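Local coordinates for protein transcriptional regulator (Mesorhizobium loti, PDB 3BHQ) that probably binds cis-regulatory DNA and controls transcription as a dimeric, all-helical regulator of the TetR family, at residues Arg15-Ala20 and Thr40-Ser45. Numbering follows the deposited sequence.
With EDO (1,2-ethanediol), chain E.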
loop_
_atom_site.group_PDB
_atom_site.type_symbol
_atom_site.label_atom_id
_atom_site.label_comp_id
_atom_site.label_asym_id
_atom_site.label_seq_id
_atom_site.Cartn_x
_atom_site.Cartn_y
_atom_site.Cartn_z
ATOM N N ARG A 15 28.895 -5.927 3.396
ATOM C CA ARG A 15 28.048 -5.745 2.214
ATOM C C ARG A 15 27.674 -7.097 1.590
ATOM O O ARG A 15 26.510 -7.310 1.232
ATOM C CB ARG A 15 28.752 -4.862 1.171
ATOM C CG ARG A 15 27.949 -4.664 -0.138
ATOM C CD ARG A 15 28.591 -3.661 -1.102
ATOM N NE ARG A 15 30.000 -3.930 -1.376
ATOM C CZ ARG A 15 30.465 -4.919 -2.150
ATOM N NH1 ARG A 15 29.657 -5.776 -2.793
ATOM N NH2 ARG A 15 31.783 -5.039 -2.294
ATOM N N GLU A 16 28.660 -7.994 1.458
ATOM C CA GLU A 16 28.410 -9.339 0.907
ATOM C C GLU A 16 27.433 -10.143 1.760
ATOM O O GLU A 16 26.563 -10.842 1.239
ATOM C CB GLU A 16 29.719 -10.101 0.704
ATOM C CG GLU A 16 30.580 -9.516 -0.424
ATOM C CD GLU A 16 31.994 -10.049 -0.506
ATOM O OE1 GLU A 16 32.451 -10.800 0.376
ATOM O OE2 GLU A 16 32.672 -9.674 -1.484
ATOM N N ILE A 17 27.590 -10.039 3.085
ATOM C CA ILE A 17 26.696 -10.711 4.009
ATOM C C ILE A 17 25.250 -10.165 3.868
ATOM O O ILE A 17 24.304 -10.945 3.826
ATOM C CB ILE A 17 27.198 -10.603 5.480
ATOM C CG1 ILE A 17 28.513 -11.358 5.632
ATOM C CG2 ILE A 17 26.154 -11.130 6.454
ATOM C CD1 ILE A 17 29.285 -11.002 6.924
ATOM N N ILE A 18 25.103 -8.840 3.845
ATOM C CA ILE A 18 23.774 -8.224 3.693
ATOM C C ILE A 18 23.138 -8.602 2.340
ATOM O O ILE A 18 21.950 -8.921 2.265
ATOM C CB ILE A 18 23.826 -6.693 3.904
ATOM C CG1 ILE A 18 24.148 -6.377 5.366
ATOM C CG2 ILE A 18 22.481 -6.052 3.525
ATOM C CD1 ILE A 18 24.633 -4.961 5.611
ATOM N N GLN A 19 23.948 -8.622 1.293
ATOM C CA GLN A 19 23.463 -9.038 -0.045
ATOM C C GLN A 19 22.927 -10.488 -0.000
ATOM O O GLN A 19 21.834 -10.807 -0.512
ATOM C CB GLN A 19 24.603 -8.861 -1.046
ATOM C CG GLN A 19 24.281 -9.127 -2.494
ATOM C CD GLN A 19 25.515 -9.007 -3.410
ATOM O OE1 GLN A 19 26.558 -8.423 -3.046
ATOM N NE2 GLN A 19 25.394 -9.570 -4.608
ATOM N N ALA A 20 23.721 -11.396 0.597
ATOM C CA ALA A 20 23.312 -12.776 0.764
ATOM C C ALA A 20 22.071 -12.933 1.618
ATOM O O ALA A 20 21.170 -13.698 1.306
ATOM C CB ALA A 20 24.478 -13.610 1.365
ATOM N N THR A 40 27.260 -19.153 4.688
ATOM C CA THR A 40 27.710 -19.973 3.563
ATOM C C THR A 40 27.481 -19.277 2.218
ATOM O O THR A 40 28.391 -19.197 1.399
ATOM C CB THR A 40 27.028 -21.344 3.594
ATOM O OG1 THR A 40 27.365 -21.990 4.822
ATOM C CG2 THR A 40 27.467 -22.203 2.416
ATOM N N LYS A 41 26.276 -18.741 2.028
ATOM C CA LYS A 41 25.916 -18.035 0.801
ATOM C C LYS A 41 26.811 -16.816 0.552
ATOM O O LYS A 41 27.152 -16.514 -0.591
ATOM C CB LYS A 41 24.437 -17.651 0.857
ATOM C CG LYS A 41 23.867 -16.997 -0.371
ATOM C CD LYS A 41 22.401 -16.634 -0.116
ATOM C CE LYS A 41 21.811 -15.882 -1.290
ATOM N NZ LYS A 41 21.764 -16.787 -2.496
ATOM N N ALA A 42 27.197 -16.134 1.630
ATOM C CA ALA A 42 28.043 -14.946 1.562
ATOM C C ALA A 42 29.525 -15.228 1.481
ATOM O O ALA A 42 30.292 -14.305 1.247
ATOM C CB ALA A 42 27.804 -14.078 2.806
ATOM N N GLY A 43 29.928 -16.472 1.709
ATOM C CA GLY A 43 31.338 -16.825 1.752
ATOM C C GLY A 43 32.037 -16.236 2.964
ATOM O O GLY A 43 33.162 -15.747 2.865
ATOM N N ALA A 44 31.332 -16.240 4.096
ATOM C CA ALA A 44 31.834 -15.747 5.360
ATOM C C ALA A 44 31.812 -16.885 6.388
ATOM O O ALA A 44 31.029 -17.833 6.261
ATOM C CB ALA A 44 30.962 -14.592 5.851
ATOM N N SER A 45 32.651 -16.769 7.414
ATOM C CA SER A 45 32.590 -17.698 8.526
ATOM C C SER A 45 31.352 -17.370 9.367
ATOM O O SER A 45 30.897 -16.215 9.438
ATOM C CB SER A 45 33.836 -17.608 9.387
ATOM O OG SER A 45 33.772 -16.421 10.164
HETATM C C1 EDO E . 18.422 -17.789 -1.890
HETATM O O1 EDO E . 19.163 -17.568 -3.097
HETATM C C2 EDO E . 19.348 -18.197 -0.754
HETATM O O2 EDO E . 18.718 -19.105 0.151
#
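A42 is the bump of this contact: its CB drops into a shallow hollow on helix 9-28 floored by the backbone of I17 and walled by A20. The methyl lies 3.7 Å from I17 CA and equally near A20 CB, and E16 O, 3.8 Å from A42 CB, forms another side of the hollow. The small side chain of A42 suits this close approach, the CA atoms of I17 and A42 being 5.1 Å apart. A20 answers as a small bump of its own, its CB set against A42 and against CG of K41 (3.9 Å). K41 has CG anti to the backbone N (chi1 -176°), and its extended methylenes run past the carbonyl of A20, CE reaching 3.5 Å from A20 O, before a bend at chi4 carries NZ to a hydrogen bond with O1 of a 1,2-ethanediol (2.8 Å), probably from the crystallisation liquor, that K28 also holds. Here the first helix of the TetR-type DNA-binding domain meets the end of helix 35-42, the first helix of the predicted helix-turn-helix. G43, at positive phi, ends that helix in a Schellman motif, a conformation easy for a residue without CB. Beyond the turn, A44 turns its methyl back onto I17, 4.1 Å from CG1 and CD1. The CG1-CD1 arm of I17 lies against both methyls, with CG1 4.0 Å from A42 CB, and the residue also touches V49 and F53 of helix 46-53.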